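Local structure of Bd3459 (Bdellovibrio bacteriovorus, 5CEC) at residues M44-A49 against S407-Q412; Q54-D59 against T306-I311; R246-S251 against T355-S360; G348-S353 against Q401-V406; K363-M368 against S393-A398. The protein probably hydrolyses D-Ala-D-Ala-type peptide bonds as a serine peptidase of the S13 family, and is complexed here with its ankyrin-repeat immunity protein Bd3460. The protein carries 1 engineered substitution. One frame throughout, in Å; residues are numbered along the deposited sequence.

In the fold
Three of the five contacts share helix 394-411: interaction 5 lies at its start, interaction 4 in its middle and interaction 1 at its end. Interactions 1, 2, 3 and 5 all reach the antiparallel sheet that includes strands 57-58, 40-48, 364-373 and 354-361. Interactions 1 and 2, with centres about 11 Å apart, are joined covalently by the Cys45 SG-Cys307 SG disulfide of 2.2 Å. Interaction 3 holds a sulfate-filled pocket with two of the probable active-site motifs. Interaction 5 is next to it, centres about 14 Å apart, and the strands pair through Thr366 N and Gly359 O at 2.9 Å. Interactions 1 and 3 do not touch; their centres are about 19 Å apart.

Interaction 1: M44-A49 against S407-Q412; sequences MCHMAA and SQLINQ
Leu409 lays one methyl group over the imidazole of His46, and this CH-pi contact is the centre of the pairing. Leu409 CD1 stands 4.0 Å from the centroid of the His46 ring. The line between them is 10° off the ring normal, so the methyl sits over the middle of the face and not at the edge. The other branch is used as well: Leu409 CD2 comes within 4.1 Å of His46 CB, and it meets the terminal methyl Met44 CE at 4.3 Å. The leucine fork therefore straddles two residues of one strand, with one branch over the imidazole and the other toward the Met44 methyl. The positions follow from the torsions. Met44 is fully extended, chi1 179°, which carries its CE across to the helix, whereas His46 CG is folded between its backbone N and carbonyl carbon (chi1 70°). Further out, Cys45 faces away from the helix and forms the disulfide to Cys307. Backbone bonds of Cys45 with Ala381 and of His46 with Gln57 set strand 40-48 between strands 376-385 and 57-58. The last turn of helix 394-411 packs on this sheet, with Leu409 also on Phe380, while Gln408 and Asn411 bond to Bd3460.

Interaction 2: Q54-D59 against T306-I311; sequences QQIQGD and TCEMMI
The first turns of helix 307-322 pack against Ile56, which lies in the beta-hairpin connection between strand 40-48 and its antiparallel neighbour, the short edge strand 57-58. Ile56 CD1 rests on Glu308, 3.8 Å from Glu308 CB. It also approaches the backbone there, lying 3.6 Å from Glu308 O. Its other branch, CG2, meets Glu308 CG at 4.0 Å, so the contact uses the aliphatic part of the glutamate. Ile311, one turn on, completes the seat: Ile56 CG1 is 4.0 Å from Ile311 CG2, and the two side chains lie alongside, pointing opposite ways. With CG1 anti to the carbonyl carbon (chi1 -61°), Ile56 spreads both branches over these two helix residues. The helix start is defined by an N-cap, in which Thr306 OG1 accepts from Met309 N at 3.0 Å. Right beside that cap, Cys307 is tied by its disulfide to Cys45 of strand 40-48, which fixes the helix to the sheet covalently as well. Within the 54-59 segment, Gln57 NE2 donates to Gln55 O at 3.2 Å, from above the carbonyl plane. Asp59 OD2 accepts from Met44 N, and Glu308 pairs through its backbone with Lys62.

Interaction 3: R246-S251 against T355-S360; sequences RMNNQS and TAKTGS. With SO4 (sulfate ion), chain C; SO4 (sulfate ion), chain D.
Lys357 reaches Ser251 through a chain bent twice: CG is anti to the backbone N (chi1 179°), and turns at chi2 (75°) and chi4 (76°) bring NZ round to the end of helix 240-250. Ser251, just past that helix, has positive phi and directs its OG back to the lysine. The bond from Lys357 NZ to Ser251 OG is weak although 2.9 Å long. NZ also donates to the backbone oxygen of Thr358, at 2.8 Å. A water accepting from NZ donates to Asn248 O, and a second water joins Asn248 O to Ala356 O, so solvent bridges helix and strand. Lower on the lysine chain, the Asn248 side chain crosses it at about a right angle, with OD1 3.6 Å from Lys357 CD. That OD1 is buried without a polar partner, whereas ND2 donates to Val331 O and Thr77 OG1.

Ser251 OG (2.7 Å to O3) and Ser360 OG (2.8 Å to O2) hold the sulfate of chain C, with Ser70 OG; Thr358 OG1 lies unusually close to O4, and Lys357 NZ is 3.1 Å from O4. Arg246 binds a second sulfate, NH1 donating almost straight to O2 (3.0 Å) and NH2 to O3 (2.9 Å). Lys357, Thr358 and Gly359 fit the KTG motif of penicillin-recognising serine enzymes, with Ser70 and Lys73 as the likely SxxK pair and Ser251 as the serine of SxN. The first sulfate probably marks where a substrate's negative group would bind. Strand 354-361 pairs with strand 364-373, while helix 72-84 touches both Asn248 and Lys357.

Interaction 4: G348-S353 against Q401-V406; sequences GVMAGS and QIKNKV
Apolar contact carries most of this pairing, and Met350 supplies one whole side of it. Its CE methyl presses against the aliphatic root of Lys403, with Met350 CE 3.5 Å from Lys403 CB, tighter than usual for two carbons. The next methylene is almost as near, Met350 CE to Lys403 CG being 3.6 Å. The sulfur takes the other neighbour, and Met350 SD lies 3.9 Å from Val406 CG1. Met350 crosses both side chains at about a right angle; it is extended as far as SD and then bent at chi3 (-65°), which turns CE onto the lysine while SD stays beside the valine.

Lys403 and Val406 are three residues apart, so they lie on one side of helix 394-411. This is the helix that lies on the sheet, with Ile402 on Val382 and Val406 on Phe380 and Leu367, and the loop 348-353 packs against it and leads into strand 354-361.

Polar bonds shape the loop itself. Ser353 OG donates to Val349 O at 2.8 Å, in the carbonyl plane and on a lone pair. The backbone adds Ala351 N to Gly348 O, of 3.2 Å, around the 3-10 segment 349-350. Charge is handled beyond the loop: the extended Lys403 leads its ammonium to a salt bridge with Asp107 of Bd3460, and it forms a cation-pi contact with Tyr346.

Interaction 5: K363-M368 against S393-A398; sequences KAKTLM and SDWGVA
Lys365 and Trp395 meet at about a right angle, the lysine chain running past the root of the tryptophan. Lys365 CD makes the touch, 4.1 Å from Trp395 CG, and the same carbon is 3.9 Å from the backbone oxygen of Trp395. Nearer the strand, Lys365 CB packs on the methyl of Ala398, with 3.6 Å between Lys365 CB and Ala398 CB. Ala398 is one turn beyond Trp395, so the lysine stem lies across the side of the helix that these two residues share. The bends at chi2 (81°) and chi4 (73°) take the chain along this surface and then turn NZ off it.

The indole is held from its own polar end. Trp395 NE1 donates to Val361 O, at the end of the neighbouring strand, and the ring is stacked with Tyr388. Ala364 O is the atom of strand 364-368 that comes near the indole nitrogen, 4.0 Å from Trp395 NE1. The short segments of strand and helix run in roughly the same direction, with axes 8.6 Å apart at closest approach and 32° between them, and Ile402 carries the packing onto Lys365 and Leu367.

Beyond the contact, Lys365 NZ donates to Ser360 OG and Gly359 O, and Ser360 OG in turn bonds the sulfate of the pocket. The aliphatic stem is thus buried against Trp395 and Ala398 while the ammonium sits as a second-shell group behind the anion, where its charge would probably favour anion binding and orient the Ser360 hydroxyl.

Interaction 1: M44-A49 against S407-Q412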
# COMPACT_ATOMS: atom_id res chain seq x y z
N MET A 44 -19.95 7.09 -5.41
CA MET A 44 -19.48 5.92 -6.14
C MET A 44 -19.89 6.05 -7.58
O MET A 44 -21.02 6.45 -7.90
CB MET A 44 -20.04 4.61 -5.56
CG MET A 44 -19.60 3.37 -6.30
SD MET A 44 -20.08 1.86 -5.46
CE MET A 44 -19.33 0.63 -6.51
N CYS A 45 -18.98 5.65 -8.44
CA CYS A 45 -19.25 5.69 -9.87
C CYS A 45 -18.57 4.48 -10.55
O CYS A 45 -17.68 3.85 -9.98
CB CYS A 45 -18.87 7.09 -10.51
SG CYS A 45 -17.13 7.52 -10.19
N HIS A 46 -19.00 4.16 -11.75
CA HIS A 46 -18.44 3.07 -12.51
C HIS A 46 -18.66 3.25 -14.02
O HIS A 46 -19.53 4.02 -14.42
CB HIS A 46 -19.03 1.73 -12.05
CG HIS A 46 -20.46 1.52 -12.40
ND1 HIS A 46 -21.49 1.98 -11.63
CD2 HIS A 46 -21.02 0.92 -13.48
CE1 HIS A 46 -22.64 1.62 -12.18
NE2 HIS A 46 -22.38 0.99 -13.31
N MET A 47 -17.91 2.53 -14.85
CA MET A 47 -18.13 2.58 -16.29
C MET A 47 -17.54 1.31 -16.88
O MET A 47 -16.39 0.98 -16.57
CB MET A 47 -17.44 3.79 -16.92
CG MET A 47 -17.77 3.96 -18.40
SD MET A 47 -16.89 5.34 -19.13
CE MET A 47 -15.33 4.46 -19.33
N ALA A 48 -18.28 0.63 -17.77
CA ALA A 48 -17.70 -0.53 -18.47
C ALA A 48 -16.54 -0.03 -19.35
O ALA A 48 -16.66 1.02 -20.00
CB ALA A 48 -18.74 -1.22 -19.33
N ALA A 49 -15.44 -0.77 -19.39
CA ALA A 49 -14.24 -0.36 -20.15
C ALA A 49 -14.49 -0.21 -21.64
O ALA A 49 -13.89 0.65 -22.32
CB ALA A 49 -13.11 -1.34 -19.90
N SER A 407 -18.36 -5.59 -4.30
CA SER A 407 -18.85 -6.95 -4.48
C SER A 407 -20.23 -6.93 -5.13
O SER A 407 -20.54 -7.75 -6.02
CB SER A 407 -18.89 -7.69 -3.15
OG SER A 407 -17.59 -7.79 -2.62
N GLN A 408 -21.07 -5.99 -4.71
CA GLN A 408 -22.42 -5.84 -5.29
C GLN A 408 -22.31 -5.52 -6.78
O GLN A 408 -23.06 -6.09 -7.59
CB GLN A 408 -23.20 -4.74 -4.55
CG GLN A 408 -24.66 -4.59 -4.98
CD GLN A 408 -25.48 -5.85 -4.73
OE1 GLN A 408 -25.35 -6.52 -3.71
NE2 GLN A 408 -26.32 -6.18 -5.68
N LEU A 409 -21.39 -4.61 -7.13
CA LEU A 409 -21.16 -4.29 -8.54
C LEU A 409 -20.78 -5.52 -9.37
O LEU A 409 -21.28 -5.73 -10.49
CB LEU A 409 -20.12 -3.16 -8.67
CG LEU A 409 -19.71 -2.76 -10.09
CD1 LEU A 409 -20.89 -2.17 -10.86
CD2 LEU A 409 -18.57 -1.77 -10.04
N ILE A 410 -19.93 -6.35 -8.80
CA ILE A 410 -19.55 -7.59 -9.46
C ILE A 410 -20.75 -8.55 -9.61
O ILE A 410 -20.95 -9.12 -10.69
CB ILE A 410 -18.38 -8.28 -8.68
CG1 ILE A 410 -17.09 -7.48 -8.86
CG2 ILE A 410 -18.17 -9.71 -9.20
CD1 ILE A 410 -16.00 -7.87 -7.90
N ASN A 411 -21.54 -8.69 -8.54
CA ASN A 411 -22.75 -9.53 -8.52
C ASN A 411 -23.67 -9.15 -9.67
O ASN A 411 -24.22 -10.02 -10.36
CB ASN A 411 -23.60 -9.34 -7.22
CG ASN A 411 -22.99 -9.97 -5.97
OD1 ASN A 411 -22.08 -10.80 -6.03
ND2 ASN A 411 -23.54 -9.55 -4.79
N GLN A 412 -23.83 -7.84 -9.87
CA GLN A 412 -24.76 -7.31 -10.87
C GLN A 412 -24.24 -7.39 -12.29
O GLN A 412 -24.99 -7.12 -13.24
CB GLN A 412 -25.13 -5.88 -10.51
CG GLN A 412 -25.97 -5.84 -9.26
CD GLN A 412 -26.22 -4.45 -8.75
OE1 GLN A 412 -25.49 -3.51 -9.07
NE2 GLN A 412 -27.25 -4.30 -7.95

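Interaction 2: Q54-D59 against T306-I311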
# COMPACT_ATOMS: atom_id res chain seq x y z
N GLN A 54 -19.06 6.06 -23.41
CA GLN A 54 -18.19 6.51 -22.31
C GLN A 54 -18.93 7.40 -21.30
O GLN A 54 -18.35 8.31 -20.69
CB GLN A 54 -16.90 7.17 -22.84
CG GLN A 54 -15.99 6.20 -23.59
CD GLN A 54 -14.67 6.82 -24.02
OE1 GLN A 54 -13.99 7.49 -23.24
NE2 GLN A 54 -14.28 6.56 -25.26
N GLN A 55 -20.21 7.10 -21.09
CA GLN A 55 -21.00 7.77 -20.06
C GLN A 55 -20.66 7.11 -18.73
O GLN A 55 -20.75 5.90 -18.55
CB GLN A 55 -22.49 7.64 -20.32
CG GLN A 55 -23.34 8.55 -19.44
CD GLN A 55 -24.81 8.53 -19.84
OE1 GLN A 55 -25.43 7.47 -19.90
NE2 GLN A 55 -25.38 9.71 -20.11
N ILE A 56 -20.28 7.93 -17.78
CA ILE A 56 -19.99 7.44 -16.43
C ILE A 56 -21.28 7.29 -15.63
O ILE A 56 -22.10 8.22 -15.60
CB ILE A 56 -19.00 8.37 -15.73
CG1 ILE A 56 -17.69 8.40 -16.52
CG2 ILE A 56 -18.76 7.94 -14.28
CD1 ILE A 56 -16.75 9.53 -16.13
N GLN A 57 -21.46 6.14 -14.98
CA GLN A 57 -22.64 5.84 -14.18
C GLN A 57 -22.30 6.11 -12.72
O GLN A 57 -21.23 5.76 -12.26
CB GLN A 57 -23.00 4.35 -14.32
CG GLN A 57 -23.17 3.86 -15.75
CD GLN A 57 -24.16 4.70 -16.51
OE1 GLN A 57 -25.24 4.98 -16.00
NE2 GLN A 57 -23.78 5.13 -17.71
N GLY A 58 -23.24 6.68 -11.98
CA GLY A 58 -23.05 6.81 -10.54
C GLY A 58 -24.01 7.82 -10.01
O GLY A 58 -24.86 8.31 -10.75
N ASP A 59 -23.84 8.15 -8.73
CA ASP A 59 -24.74 9.06 -8.04
C ASP A 59 -24.56 10.55 -8.42
O ASP A 59 -23.67 10.91 -9.16
CB ASP A 59 -24.63 8.85 -6.51
CG ASP A 59 -23.22 9.04 -5.99
OD1 ASP A 59 -22.66 10.16 -6.20
OD2 ASP A 59 -22.68 8.09 -5.36
N THR A 306 -13.04 14.62 -8.34
CA THR A 306 -14.34 14.00 -8.50
C THR A 306 -14.21 12.50 -8.75
O THR A 306 -13.22 12.03 -9.29
CB THR A 306 -15.15 14.67 -9.62
OG1 THR A 306 -14.57 14.32 -10.88
CG2 THR A 306 -15.22 16.20 -9.47
N CYS A 307 -15.29 11.79 -8.45
CA CYS A 307 -15.37 10.36 -8.73
C CYS A 307 -15.28 10.15 -10.26
O CYS A 307 -14.58 9.25 -10.73
CB CYS A 307 -16.65 9.80 -8.14
SG CYS A 307 -16.72 8.01 -8.05
N GLU A 308 -15.97 11.00 -11.05
CA GLU A 308 -15.86 10.94 -12.51
C GLU A 308 -14.42 11.04 -13.00
O GLU A 308 -13.98 10.29 -13.88
CB GLU A 308 -16.70 12.02 -13.21
CG GLU A 308 -18.18 11.74 -13.20
CD GLU A 308 -18.98 12.67 -14.10
OE1 GLU A 308 -18.41 13.60 -14.71
OE2 GLU A 308 -20.21 12.47 -14.20
N MET A 309 -13.65 11.95 -12.38
CA MET A 309 -12.25 12.11 -12.75
C MET A 309 -11.46 10.81 -12.50
O MET A 309 -10.55 10.46 -13.27
CB MET A 309 -11.60 13.28 -12.01
CG MET A 309 -11.85 14.63 -12.64
SD MET A 309 -11.16 14.82 -14.31
CE MET A 309 -9.63 13.96 -14.18
N MET A 310 -11.77 10.11 -11.41
CA MET A 310 -11.11 8.84 -11.16
C MET A 310 -11.38 7.79 -12.25
O MET A 310 -10.49 7.05 -12.67
CB MET A 310 -11.47 8.34 -9.76
CG MET A 310 -10.99 9.22 -8.63
SD MET A 310 -9.20 9.57 -8.64
CE MET A 310 -9.10 11.11 -9.55
N ILE A 311 -12.62 7.73 -12.74
CA ILE A 311 -12.95 6.84 -13.85
C ILE A 311 -12.16 7.24 -15.10
O ILE A 311 -11.61 6.39 -15.77
CB ILE A 311 -14.44 6.84 -14.13
CG1 ILE A 311 -15.22 6.40 -12.87
CG2 ILE A 311 -14.74 5.95 -15.33
CD1 ILE A 311 -14.88 5.00 -12.38

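Interaction 3: R246-S251 against T355-S360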
# COMPACT_ATOMS: atom_id res chain seq x y z
N ARG A 246 5.40 -1.58 -7.22
CA ARG A 246 5.83 -1.55 -5.81
C ARG A 246 5.09 -0.43 -5.07
O ARG A 246 4.54 -0.64 -3.98
CB ARG A 246 7.33 -1.35 -5.72
CG ARG A 246 7.89 -1.37 -4.32
CD ARG A 246 7.63 -2.68 -3.59
NE ARG A 246 8.50 -2.82 -2.43
CZ ARG A 246 8.33 -3.71 -1.46
NH1 ARG A 246 7.24 -4.47 -1.38
NH2 ARG A 246 9.25 -3.79 -0.53
N MET A 247 5.06 0.76 -5.69
CA MET A 247 4.39 1.91 -5.05
C MET A 247 2.93 1.62 -4.74
O MET A 247 2.44 1.94 -3.65
CB MET A 247 4.49 3.10 -5.99
CG MET A 247 3.75 4.33 -5.48
SD MET A 247 3.76 5.70 -6.67
CE MET A 247 2.63 5.12 -7.89
N ASN A 248 2.22 1.07 -5.72
CA ASN A 248 0.79 0.84 -5.59
C ASN A 248 0.45 -0.42 -4.79
O ASN A 248 -0.69 -0.56 -4.35
CB ASN A 248 0.12 0.86 -6.96
CG ASN A 248 0.08 2.23 -7.55
OD1 ASN A 248 -0.07 3.22 -6.81
ND2 ASN A 248 0.24 2.33 -8.88
N ASN A 249 1.43 -1.30 -4.57
CA ASN A 249 1.22 -2.43 -3.66
C ASN A 249 1.30 -1.92 -2.21
O ASN A 249 0.41 -2.24 -1.38
CB ASN A 249 2.29 -3.52 -3.84
CG ASN A 249 2.00 -4.50 -4.95
OD1 ASN A 249 0.94 -4.52 -5.54
ND2 ASN A 249 3.00 -5.34 -5.24
N GLN A 250 2.35 -1.15 -1.93
CA GLN A 250 2.64 -0.68 -0.57
C GLN A 250 1.81 0.54 -0.18
O GLN A 250 1.63 0.80 0.99
CB GLN A 250 4.10 -0.25 -0.48
CG GLN A 250 5.12 -1.34 -0.67
CD GLN A 250 6.47 -0.81 -0.34
OE1 GLN A 250 6.92 0.20 -0.90
NE2 GLN A 250 7.16 -1.48 0.57
N SER A 251 1.37 1.32 -1.17
CA SER A 251 0.90 2.69 -0.98
C SER A 251 2.07 3.58 -0.54
O SER A 251 2.02 4.30 0.46
CB SER A 251 -0.27 2.79 -0.04
OG SER A 251 -0.96 4.00 -0.32
N THR A 355 -8.51 -5.32 -9.55
CA THR A 355 -7.23 -4.62 -9.55
C THR A 355 -7.53 -3.28 -8.94
O THR A 355 -8.35 -2.54 -9.49
CB THR A 355 -6.66 -4.47 -10.97
OG1 THR A 355 -6.63 -5.77 -11.60
CG2 THR A 355 -5.29 -3.91 -10.98
N ALA A 356 -6.90 -2.91 -7.83
CA ALA A 356 -7.39 -1.74 -7.08
C ALA A 356 -6.32 -1.09 -6.22
O ALA A 356 -5.35 -1.75 -5.80
CB ALA A 356 -8.58 -2.10 -6.22
N LYS A 357 -6.54 0.19 -5.95
CA LYS A 357 -5.72 0.99 -5.07
C LYS A 357 -6.61 1.51 -3.95
O LYS A 357 -7.68 2.02 -4.18
CB LYS A 357 -5.12 2.19 -5.84
CG LYS A 357 -4.24 3.12 -4.98
CD LYS A 357 -2.88 2.50 -4.68
CE LYS A 357 -2.19 3.19 -3.51
NZ LYS A 357 -2.78 2.79 -2.20
N THR A 358 -6.12 1.38 -2.72
CA THR A 358 -6.75 1.86 -1.50
C THR A 358 -6.34 3.29 -1.14
O THR A 358 -5.30 3.79 -1.57
CB THR A 358 -6.35 0.93 -0.37
OG1 THR A 358 -4.93 0.81 -0.35
CG2 THR A 358 -6.96 -0.46 -0.50
N GLY A 359 -7.11 3.89 -0.24
CA GLY A 359 -6.71 5.13 0.40
C GLY A 359 -7.38 5.33 1.73
O GLY A 359 -8.49 4.85 1.94
N SER A 360 -6.65 5.93 2.65
CA SER A 360 -7.10 6.21 4.01
C SER A 360 -6.51 7.53 4.50
O SER A 360 -5.29 7.65 4.56
CB SER A 360 -6.63 5.09 4.95
OG SER A 360 -6.82 3.80 4.41
S SO4 C . -3.40 3.12 2.11
O1 SO4 C . -2.68 2.24 3.08
O2 SO4 C . -4.77 3.44 2.55
O3 SO4 C . -2.52 4.36 1.87
O4 SO4 C . -3.44 2.46 0.80
S SO4 D . 7.99 -6.44 1.83
O1 SO4 D . 7.98 -7.70 2.60
O2 SO4 D . 6.88 -6.42 0.85
O3 SO4 D . 9.30 -6.19 1.17
O4 SO4 D . 7.71 -5.33 2.79
O HOH W 1 -2.82 -0.76 -6.25
O HOH W 2 -2.36 0.07 -2.31

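Interaction 4: G348-S353 against Q401-V406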
# COMPACT_ATOMS: atom_id res chain seq x y z
N GLY A 348 -13.73 -12.68 -0.99
CA GLY A 348 -15.01 -12.77 -1.64
C GLY A 348 -14.87 -12.72 -3.15
O GLY A 348 -13.86 -13.18 -3.73
N VAL A 349 -15.88 -12.16 -3.80
CA VAL A 349 -15.86 -12.08 -5.26
C VAL A 349 -14.75 -11.20 -5.82
O VAL A 349 -14.42 -11.31 -7.00
CB VAL A 349 -17.21 -11.64 -5.82
CG1 VAL A 349 -18.26 -12.70 -5.54
CG2 VAL A 349 -17.65 -10.27 -5.33
N MET A 350 -14.16 -10.32 -5.01
CA MET A 350 -13.03 -9.53 -5.49
C MET A 350 -11.75 -10.31 -5.70
O MET A 350 -10.90 -9.88 -6.46
CB MET A 350 -12.73 -8.38 -4.52
CG MET A 350 -13.78 -7.28 -4.52
SD MET A 350 -13.51 -5.97 -3.34
CE MET A 350 -13.68 -6.82 -1.77
N ALA A 351 -11.56 -11.39 -4.94
CA ALA A 351 -10.30 -12.12 -4.99
C ALA A 351 -10.04 -12.58 -6.41
O ALA A 351 -10.85 -13.26 -7.00
CB ALA A 351 -10.35 -13.28 -4.01
N GLY A 352 -8.88 -12.20 -6.93
CA GLY A 352 -8.45 -12.61 -8.26
C GLY A 352 -9.10 -11.90 -9.43
O GLY A 352 -8.71 -12.15 -10.57
N SER A 353 -10.14 -11.11 -9.17
CA SER A 353 -10.89 -10.42 -10.23
C SER A 353 -10.65 -8.92 -10.26
O SER A 353 -10.99 -8.27 -11.23
CB SER A 353 -12.39 -10.62 -10.01
OG SER A 353 -12.84 -9.96 -8.85
N GLN A 401 -17.61 -1.62 4.14
CA GLN A 401 -18.68 -1.06 3.32
C GLN A 401 -18.26 -0.90 1.87
O GLN A 401 -19.05 -1.22 0.97
CB GLN A 401 -19.21 0.25 3.89
CG GLN A 401 -20.03 0.10 5.15
CD GLN A 401 -20.61 1.40 5.64
OE1 GLN A 401 -20.74 2.37 4.88
NE2 GLN A 401 -21.02 1.43 6.89
N ILE A 402 -17.04 -0.43 1.63
CA ILE A 402 -16.52 -0.32 0.28
C ILE A 402 -16.45 -1.69 -0.37
O ILE A 402 -16.89 -1.86 -1.49
CB ILE A 402 -15.13 0.36 0.26
CG1 ILE A 402 -15.23 1.83 0.70
CG2 ILE A 402 -14.52 0.24 -1.13
CD1 ILE A 402 -13.90 2.48 0.94
N LYS A 403 -15.88 -2.67 0.32
CA LYS A 403 -15.76 -4.01 -0.25
C LYS A 403 -17.11 -4.57 -0.64
O LYS A 403 -17.27 -5.16 -1.71
CB LYS A 403 -15.11 -4.94 0.78
CG LYS A 403 -13.67 -4.62 1.05
CD LYS A 403 -13.06 -5.56 2.10
CE LYS A 403 -11.60 -5.25 2.36
NZ LYS A 403 -11.03 -6.13 3.40
N ASN A 404 -18.11 -4.35 0.20
CA ASN A 404 -19.47 -4.82 -0.10
C ASN A 404 -20.05 -4.12 -1.30
O ASN A 404 -20.73 -4.76 -2.10
CB ASN A 404 -20.37 -4.74 1.13
CG ASN A 404 -19.95 -5.71 2.26
OD1 ASN A 404 -19.12 -6.60 2.06
ND2 ASN A 404 -20.53 -5.57 3.40
N LYS A 405 -19.79 -2.82 -1.44
CA LYS A 405 -20.30 -2.09 -2.63
C LYS A 405 -19.63 -2.59 -3.92
O LYS A 405 -20.29 -2.75 -4.97
CB LYS A 405 -20.06 -0.58 -2.47
CG LYS A 405 -20.98 0.09 -1.45
CD LYS A 405 -20.61 1.53 -1.24
CE LYS A 405 -21.37 2.18 -0.12
NZ LYS A 405 -22.83 2.21 -0.42
N VAL A 406 -18.33 -2.84 -3.87
CA VAL A 406 -17.65 -3.37 -5.06
C VAL A 406 -18.13 -4.80 -5.34
O VAL A 406 -18.35 -5.16 -6.51
CB VAL A 406 -16.12 -3.29 -4.91
CG1 VAL A 406 -15.42 -3.92 -6.11
CG2 VAL A 406 -15.72 -1.84 -4.72

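Interaction 5: K363-M368 against S393-A398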
# COMPACT_ATOMS: atom_id res chain seq x y z
N LYS A 363 -10.51 12.10 6.90
CA LYS A 363 -11.87 12.27 6.41
C LYS A 363 -12.29 11.39 5.27
O LYS A 363 -13.39 11.58 4.73
CB LYS A 363 -12.16 13.73 6.09
CG LYS A 363 -11.96 14.68 7.24
CD LYS A 363 -12.90 14.34 8.40
CE LYS A 363 -12.99 15.44 9.43
NZ LYS A 363 -13.83 15.01 10.60
N ALA A 364 -11.48 10.40 4.91
CA ALA A 364 -11.88 9.56 3.77
C ALA A 364 -11.29 8.17 3.79
O ALA A 364 -10.16 7.97 4.21
CB ALA A 364 -11.50 10.21 2.43
N LYS A 365 -12.08 7.23 3.26
CA LYS A 365 -11.61 5.89 2.94
C LYS A 365 -12.01 5.68 1.49
O LYS A 365 -13.17 5.95 1.12
CB LYS A 365 -12.25 4.82 3.84
CG LYS A 365 -11.55 3.48 3.78
CD LYS A 365 -10.31 3.46 4.68
CE LYS A 365 -9.54 2.15 4.60
NZ LYS A 365 -8.84 2.10 3.29
N THR A 366 -11.06 5.27 0.65
CA THR A 366 -11.32 5.26 -0.77
C THR A 366 -10.78 3.98 -1.42
O THR A 366 -9.90 3.30 -0.90
CB THR A 366 -10.68 6.50 -1.41
OG1 THR A 366 -9.27 6.46 -1.22
CG2 THR A 366 -11.25 7.78 -0.85
N LEU A 367 -11.29 3.70 -2.61
CA LEU A 367 -10.86 2.56 -3.45
C LEU A 367 -11.17 2.88 -4.89
O LEU A 367 -12.27 3.37 -5.17
CB LEU A 367 -11.57 1.27 -3.04
CG LEU A 367 -10.98 -0.03 -3.53
CD1 LEU A 367 -9.68 -0.36 -2.82
CD2 LEU A 367 -11.96 -1.15 -3.38
N MET A 368 -10.27 2.55 -5.80
CA MET A 368 -10.58 2.66 -7.22
C MET A 368 -9.85 1.57 -7.97
O MET A 368 -8.77 1.11 -7.55
CB MET A 368 -10.25 4.05 -7.77
CG MET A 368 -8.78 4.35 -7.92
SD MET A 368 -8.38 6.05 -8.41
CE MET A 368 -8.63 5.94 -10.15
N SER A 393 -12.13 3.79 14.70
CA SER A 393 -12.76 2.61 14.11
C SER A 393 -13.40 2.85 12.75
O SER A 393 -13.75 1.90 12.04
CB SER A 393 -13.82 2.07 15.08
OG SER A 393 -13.29 1.71 16.35
N ASP A 394 -13.56 4.11 12.36
CA ASP A 394 -14.23 4.43 11.09
C ASP A 394 -13.53 3.84 9.88
O ASP A 394 -14.22 3.48 8.95
CB ASP A 394 -14.35 5.95 10.88
CG ASP A 394 -15.48 6.60 11.63
OD1 ASP A 394 -16.16 5.94 12.45
OD2 ASP A 394 -15.71 7.81 11.34
N TRP A 395 -12.20 3.76 9.86
CA TRP A 395 -11.54 3.19 8.67
C TRP A 395 -11.96 1.74 8.44
O TRP A 395 -12.30 1.39 7.31
CB TRP A 395 -10.02 3.31 8.77
CG TRP A 395 -9.46 4.66 8.49
CD1 TRP A 395 -10.15 5.81 8.11
CD2 TRP A 395 -8.09 5.03 8.54
NE1 TRP A 395 -9.28 6.83 7.94
CE2 TRP A 395 -8.01 6.39 8.20
CE3 TRP A 395 -6.91 4.34 8.81
CZ2 TRP A 395 -6.82 7.07 8.15
CZ3 TRP A 395 -5.72 5.01 8.74
CH2 TRP A 395 -5.69 6.38 8.43
N GLY A 396 -11.97 0.94 9.48
CA GLY A 396 -12.37 -0.44 9.31
C GLY A 396 -13.82 -0.60 8.93
O GLY A 396 -14.18 -1.43 8.11
N VAL A 397 -14.69 0.25 9.47
CA VAL A 397 -16.09 0.22 9.11
C VAL A 397 -16.25 0.58 7.63
O VAL A 397 -16.91 -0.12 6.85
CB VAL A 397 -16.92 1.20 9.98
CG1 VAL A 397 -18.34 1.34 9.47
CG2 VAL A 397 -16.94 0.71 11.44
N ALA A 398 -15.64 1.68 7.23
CA ALA A 398 -15.73 2.11 5.81
C ALA A 398 -15.13 1.08 4.88
O ALA A 398 -15.66 0.87 3.78
CB ALA A 398 -15.03 3.45 5.64